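Local coordinates for protein N-acetylcysteine deacetylase (Bacillus subtilis, PDB 1YSJ) that probably removes the acetyl group from N-acetylcysteine to give cysteine and acetate, as a dinuclear metal hydrolase of the M20 peptidase family, at residues T279-R293 against E308-N320. The protein carries 1 engineered substitution. Residues are numbered along the deposited sequence; the frame is centred on the assembly and turned at random. Where two conformers were deposited one is given.
Sequences TFQKEARQAVPEHMR and EFKWFPYLPSVQN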
loop_
_atom_site.group_PDB
_atom_site.type_symbol
_atom_site.label_atom_id
_atom_site.label_comp_id
_atom_site.label_asym_id
_atom_site.label_seq_id
_atom_site.Cartn_x
_atom_site.Cartn_y
_atom_site.Cartn_z
ATOM N N THR A 279 -4.476 22.096 -11.473
ATOM C CA THR A 279 -5.450 23.153 -11.751
ATOM C C THR A 279 -4.914 24.095 -12.828
ATOM O O THR A 279 -3.719 24.088 -13.129
ATOM C CB THR A 279 -5.762 24.003 -10.497
ATOM O OG1 THR A 279 -4.674 24.899 -10.246
ATOM C CG2 THR A 279 -6.002 23.126 -9.267
ATOM N N PHE A 280 -5.799 24.910 -13.393
ATOM C CA PHE A 280 -5.399 25.924 -14.364
ATOM C C PHE A 280 -5.628 27.351 -13.872
ATOM O O PHE A 280 -4.964 28.277 -14.333
ATOM C CB PHE A 280 -6.065 25.681 -15.725
ATOM C CG PHE A 280 -5.471 24.526 -16.484
ATOM C CD1 PHE A 280 -4.304 24.694 -17.231
ATOM C CD2 PHE A 280 -6.058 23.264 -16.431
ATOM C CE1 PHE A 280 -3.741 23.628 -17.926
ATOM C CE2 PHE A 280 -5.500 22.187 -17.123
ATOM C CZ PHE A 280 -4.341 22.369 -17.872
ATOM N N GLN A 281 -6.549 27.528 -12.928
ATOM C CA GLN A 281 -6.745 28.844 -12.317
ATOM C C GLN A 281 -6.223 28.928 -10.881
ATOM O O GLN A 281 -6.177 27.926 -10.163
ATOM C CB GLN A 281 -8.203 29.315 -12.433
ATOM C CG GLN A 281 -8.648 29.692 -13.869
ATOM C CD GLN A 281 -7.809 30.803 -14.537
ATOM O OE1 GLN A 281 -6.818 31.295 -13.982
ATOM N NE2 GLN A 281 -8.215 31.194 -15.744
ATOM N N LYS A 282 -5.820 30.136 -10.487
ATOM C CA LYS A 282 -5.135 30.383 -9.212
ATOM C C LYS A 282 -6.019 30.100 -8.003
ATOM O O LYS A 282 -5.553 29.554 -7.002
ATOM C CB LYS A 282 -4.612 31.827 -9.146
ATOM C CG LYS A 282 -3.781 32.274 -10.349
ATOM C CD LYS A 282 -2.450 31.532 -10.438
ATOM C CE LYS A 282 -1.778 31.757 -11.787
ATOM N NZ LYS A 282 -0.579 30.891 -11.967
ATOM N N GLU A 283 -7.289 30.485 -8.105
ATOM C CA GLU A 283 -8.262 30.287 -7.028
ATOM C C GLU A 283 -8.625 28.813 -6.842
ATOM O O GLU A 283 -8.738 28.337 -5.709
ATOM C CB GLU A 283 -9.519 31.150 -7.240
ATOM C CG GLU A 283 -9.984 31.294 -8.695
ATOM C CD GLU A 283 -9.171 32.316 -9.491
ATOM O OE1 GLU A 283 -9.044 33.478 -9.040
ATOM O OE2 GLU A 283 -8.664 31.955 -10.575
ATOM N N ALA A 284 -8.787 28.098 -7.955
ATOM C CA ALA A 284 -9.018 26.651 -7.937
ATOM C C ALA A 284 -7.920 25.918 -7.168
ATOM O O ALA A 284 -8.210 25.017 -6.387
ATOM C CB ALA A 284 -9.131 26.107 -9.358
ATOM N N ARG A 285 -6.667 26.324 -7.384
ATOM C CA ARG A 285 -5.512 25.780 -6.663
ATOM C C ARG A 285 -5.557 26.058 -5.155
ATOM O O ARG A 285 -5.026 25.281 -4.358
ATOM C CB ARG A 285 -4.217 26.343 -7.246
ATOM C CG ARG A 285 -2.969 25.597 -6.836
ATOM C CD ARG A 285 -1.722 26.414 -7.112
ATOM N NE ARG A 285 -0.507 25.664 -6.806
ATOM C CZ ARG A 285 0.689 26.209 -6.601
ATOM N NH1 ARG A 285 0.853 27.527 -6.664
ATOM N NH2 ARG A 285 1.728 25.430 -6.329
ATOM N N GLN A 286 -6.200 27.163 -4.781
ATOM C CA GLN A 286 -6.309 27.569 -3.381
ATOM C C GLN A 286 -7.567 27.018 -2.709
ATOM O O GLN A 286 -7.644 26.975 -1.479
ATOM C CB GLN A 286 -6.265 29.099 -3.256
ATOM C CG GLN A 286 -4.971 29.754 -3.752
ATOM C CD GLN A 286 -3.734 29.297 -2.993
ATOM O OE1 GLN A 286 -3.641 29.458 -1.776
ATOM N NE2 GLN A 286 -2.774 28.732 -3.716
ATOM N N ALA A 287 -8.543 26.602 -3.515
ATOM C CA ALA A 287 -9.821 26.096 -2.996
ATOM C C ALA A 287 -9.932 24.571 -2.920
ATOM O O ALA A 287 -10.683 24.048 -2.093
ATOM C CB ALA A 287 -10.988 26.681 -3.794
ATOM N N VAL A 288 -9.193 23.864 -3.774
ATOM C CA VAL A 288 -9.269 22.396 -3.810
ATOM C C VAL A 288 -8.709 21.664 -2.577
ATOM O O VAL A 288 -9.316 20.684 -2.145
ATOM C CB VAL A 288 -8.721 21.767 -5.130
ATOM C CG1 VAL A 288 -9.686 22.022 -6.279
ATOM C CG2 VAL A 288 -7.327 22.275 -5.461
ATOM N N PRO A 289 -7.563 22.120 -2.011
ATOM C CA PRO A 289 -7.066 21.419 -0.816
ATOM C C PRO A 289 -8.061 21.404 0.349
ATOM O O PRO A 289 -8.214 20.373 1.006
ATOM C CB PRO A 289 -5.794 22.195 -0.441
ATOM C CG PRO A 289 -5.889 23.488 -1.153
ATOM C CD PRO A 289 -6.663 23.220 -2.399
ATOM N N GLU A 290 -8.728 22.531 0.587
ATOM C CA GLU A 290 -9.747 22.626 1.631
ATOM C C GLU A 290 -10.963 21.757 1.323
ATOM O O GLU A 290 -11.541 21.154 2.228
ATOM C CB GLU A 290 -10.177 24.081 1.846
ATOM C CG GLU A 290 -9.224 24.901 2.724
ATOM C CD GLU A 290 -9.371 24.620 4.222
ATOM O OE1 GLU A 290 -10.234 23.802 4.617
ATOM O OE2 GLU A 290 -8.619 25.232 5.011
ATOM N N HIS A 291 -11.342 21.694 0.048
ATOM C CA HIS A 291 -12.448 20.848 -0.385
ATOM C C HIS A 291 -12.101 19.365 -0.227
ATOM O O HIS A 291 -12.951 18.559 0.153
ATOM C CB HIS A 291 -12.848 21.168 -1.829
ATOM C CG HIS A 291 -14.216 20.680 -2.197
ATOM N ND1 HIS A 291 -15.357 21.426 -1.984
ATOM C CD2 HIS A 291 -14.629 19.516 -2.757
ATOM C CE1 HIS A 291 -16.411 20.745 -2.397
ATOM N NE2 HIS A 291 -15.996 19.583 -2.871
HETATM N N MSE A 292 -10.844 19.024 -0.506
HETATM C CA MSE A 292 -10.340 17.660 -0.350
HETATM C C MSE A 292 -10.205 17.279 1.117
HETATM O O MSE A 292 -10.377 16.118 1.481
HETATM C CB MSE A 292 -8.984 17.511 -1.033
HETATM C CG MSE A 292 -9.021 17.619 -2.548
HETATM SE SE MSE A 292 -7.240 17.386 -3.319
HETATM C CE MSE A 292 -6.952 15.518 -2.809
ATOM N N ARG A 293 -9.881 18.270 1.945
ATOM C CA ARG A 293 -9.752 18.098 3.387
ATOM C C ARG A 293 -11.119 17.839 4.014
ATOM O O ARG A 293 -11.267 16.926 4.824
ATOM C CB ARG A 293 -9.114 19.345 4.005
ATOM C CG ARG A 293 -8.727 19.221 5.470
ATOM C CD ARG A 293 -8.495 20.601 6.073
ATOM N NE ARG A 293 -7.586 20.567 7.217
ATOM C CZ ARG A 293 -6.260 20.678 7.136
ATOM N NH1 ARG A 293 -5.664 20.830 5.958
ATOM N NH2 ARG A 293 -5.525 20.636 8.240
ATOM N N GLU A 308 -5.649 12.775 8.454
ATOM C CA GLU A 308 -4.582 13.765 8.407
ATOM C C GLU A 308 -4.381 14.152 6.952
ATOM O O GLU A 308 -4.101 13.295 6.116
ATOM C CB GLU A 308 -3.277 13.192 8.958
ATOM C CG GLU A 308 -3.193 13.114 10.466
ATOM C CD GLU A 308 -1.909 12.452 10.945
ATOM O OE1 GLU A 308 -0.842 12.699 10.335
ATOM O OE2 GLU A 308 -1.968 11.689 11.937
ATOM N N PHE A 309 -4.534 15.437 6.650
ATOM C CA PHE A 309 -4.341 15.932 5.288
ATOM C C PHE A 309 -3.097 16.801 5.223
ATOM O O PHE A 309 -2.967 17.770 5.971
ATOM C CB PHE A 309 -5.572 16.713 4.810
ATOM C CG PHE A 309 -5.508 17.124 3.362
ATOM C CD1 PHE A 309 -6.001 16.290 2.368
ATOM C CD2 PHE A 309 -4.960 18.353 2.993
ATOM C CE1 PHE A 309 -5.947 16.664 1.030
ATOM C CE2 PHE A 309 -4.899 18.737 1.653
ATOM C CZ PHE A 309 -5.394 17.890 0.670
ATOM N N LYS A 310 -2.183 16.443 4.327
ATOM C CA LYS A 310 -0.961 17.215 4.124
ATOM C C LYS A 310 -0.865 17.708 2.685
ATOM O O LYS A 310 -1.177 16.977 1.748
ATOM C CB LYS A 310 0.272 16.390 4.491
ATOM C CG LYS A 310 0.464 16.179 5.982
ATOM C CD LYS A 310 1.871 15.691 6.289
ATOM C CE LYS A 310 2.035 15.378 7.767
ATOM N NZ LYS A 310 3.451 15.061 8.115
ATOM N N TRP A 311 -0.430 18.954 2.526
ATOM C CA TRP A 311 -0.379 19.615 1.225
ATOM C C TRP A 311 1.036 20.116 0.949
ATOM O O TRP A 311 1.617 20.832 1.770
ATOM C CB TRP A 311 -1.377 20.773 1.215
ATOM C CG TRP A 311 -1.508 21.519 -0.082
ATOM C CD1 TRP A 311 -0.949 22.730 -0.394
ATOM C CD2 TRP A 311 -2.273 21.126 -1.227
ATOM N NE1 TRP A 311 -1.310 23.107 -1.666
ATOM C CE2 TRP A 311 -2.123 22.144 -2.200
ATOM C CE3 TRP A 311 -3.066 20.010 -1.528
ATOM C CZ2 TRP A 311 -2.741 22.081 -3.456
ATOM C CZ3 TRP A 311 -3.680 19.946 -2.780
ATOM C CH2 TRP A 311 -3.510 20.978 -3.729
ATOM N N PHE A 312 1.588 19.732 -0.200
ATOM C CA PHE A 312 2.959 20.111 -0.564
ATOM C C PHE A 312 3.025 20.750 -1.949
ATOM O O PHE A 312 3.047 20.040 -2.959
ATOM C CB PHE A 312 3.906 18.904 -0.498
ATOM C CG PHE A 312 3.807 18.119 0.779
ATOM C CD1 PHE A 312 2.998 16.988 0.852
ATOM C CD2 PHE A 312 4.527 18.504 1.904
ATOM C CE1 PHE A 312 2.907 16.254 2.024
ATOM C CE2 PHE A 312 4.441 17.776 3.086
ATOM C CZ PHE A 312 3.628 16.648 3.145
ATOM N N PRO A 313 3.051 22.096 -2.001
ATOM C CA PRO A 313 3.136 22.819 -3.269
ATOM C C PRO A 313 4.397 22.473 -4.062
ATOM O O PRO A 313 5.497 22.404 -3.499
ATOM C CB PRO A 313 3.151 24.290 -2.840
ATOM C CG PRO A 313 2.519 24.296 -1.490
ATOM C CD PRO A 313 2.980 23.021 -0.856
ATOM N N TYR A 314 4.212 22.247 -5.359
ATOM C CA TYR A 314 5.285 21.840 -6.253
ATOM C C TYR A 314 5.471 22.907 -7.337
ATOM O O TYR A 314 6.531 23.535 -7.416
ATOM C CB TYR A 314 4.955 20.459 -6.840
ATOM C CG TYR A 314 6.018 19.806 -7.702
ATOM C CD1 TYR A 314 7.195 19.310 -7.146
ATOM C CD2 TYR A 314 5.820 19.647 -9.074
ATOM C CE1 TYR A 314 8.164 18.693 -7.943
ATOM C CE2 TYR A 314 6.776 19.036 -9.880
ATOM C CZ TYR A 314 7.939 18.557 -9.309
ATOM O OH TYR A 314 8.878 17.951 -10.111
ATOM N N LEU A 315 4.432 23.133 -8.142
ATOM C CA LEU A 315 4.479 24.132 -9.215
ATOM C C LEU A 315 3.183 24.931 -9.376
ATOM O O LEU A 315 2.097 24.348 -9.408
ATOM C CB LEU A 315 4.824 23.472 -10.554
ATOM C CG LEU A 315 6.243 22.959 -10.814
ATOM C CD1 LEU A 315 6.306 22.288 -12.176
ATOM C CD2 LEU A 315 7.283 24.072 -10.717
ATOM N N PRO A 316 3.296 26.275 -9.474
ATOM C CA PRO A 316 2.176 27.080 -9.966
ATOM C C PRO A 316 1.930 26.818 -11.454
ATOM O O PRO A 316 2.744 26.175 -12.120
ATOM C CB PRO A 316 2.663 28.521 -9.761
ATOM C CG PRO A 316 4.149 28.421 -9.763
ATOM C CD PRO A 316 4.457 27.113 -9.113
ATOM N N SER A 317 0.813 27.317 -11.964
ATOM C CA SER A 317 0.488 27.199 -13.378
ATOM C C SER A 317 1.296 28.176 -14.244
ATOM O O SER A 317 1.579 29.300 -13.819
ATOM C CB SER A 317 -1.002 27.455 -13.569
ATOM O OG SER A 317 -1.375 27.238 -14.910
ATOM N N VAL A 318 1.665 27.741 -15.451
ATOM C CA VAL A 318 2.274 28.635 -16.442
ATOM C C VAL A 318 1.199 29.609 -16.930
ATOM O O VAL A 318 0.262 29.216 -17.635
ATOM C CB VAL A 318 2.935 27.871 -17.630
ATOM C CG1 VAL A 318 3.389 28.844 -18.728
ATOM C CG2 VAL A 318 4.115 27.037 -17.150
ATOM N N GLN A 319 1.347 30.873 -16.539
ATOM C CA GLN A 319 0.376 31.923 -16.838
ATOM C C GLN A 319 1.004 32.974 -17.754
ATOM O O GLN A 319 1.956 33.650 -17.364
ATOM C CB GLN A 319 -0.099 32.575 -15.532
ATOM C CG GLN A 319 -1.248 33.567 -15.681
ATOM C CD GLN A 319 -2.613 32.925 -15.538
ATOM O OE1 GLN A 319 -2.736 31.794 -15.069
ATOM N NE2 GLN A 319 -3.651 33.652 -15.933
ATOM N N ASN A 320 0.465 33.109 -18.964
ATOM C CA ASN A 320 0.991 34.064 -19.948
ATOM C C ASN A 320 0.368 35.460 -19.847
ATOM O O ASN A 320 -0.857 35.608 -19.827
ATOM C CB ASN A 320 0.874 33.506 -21.371
ATOM C CG ASN A 320 1.863 32.379 -21.646
ATOM O OD1 ASN A 320 2.912 32.289 -21.016
ATOM N ND2 ASN A 320 1.529 31.516 -22.596
HETATM O O HOH W 1 -1.143 28.436 -10.174
#
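Phe309 lays its ring under the turn 289-293 of helix 282-302, with Pro289 O and Arg293 N over one face and Met292 CB 3.8 Å from Phe309 CE1. Arg293 passes across it, NH1 3.9 Å from Phe309 CD2, its guanidinium turned 60° from the ring, too steep for a stack. Two residues on, Trp311 swings its indole towards the helix, CG trans to the backbone N (chi1 -177°), and Pro289 CB sits over the six-membered ring, 3.7 Å from its centroid, as a CH-pi contact. Met292 SE and Val288 CG2 approach the same indole obliquely. A serine in place of Trp311 would probably leave Pro289 without its aromatic floor and open a gap beneath the helix. Helix 282-293 and strand 308-315 run antiparallel, 163° between their directions, as part of the α/β dimerisation domain of M20 peptidases, where helices lie over one face of a four-stranded antiparallel sheet. At Tyr314 and Leu315, both facing Val203, the strand makes a classic beta bulge. Arg285 reaches this bend with an extended chain; Pro316 CA lies over one face of its guanidinium, 3.6 Å from Arg285 NH1, while NH2 is salt-bridged to Asp204, which also accepts from Tyr314 N. Past Pro316, Lys282 NZ makes a weak hydrogen bond to Ser317 O (3.3 Å), and a water accepts from both NZ and Ser317 N. In the conformer given, Gln319 crosses the bent side chain of Lys282.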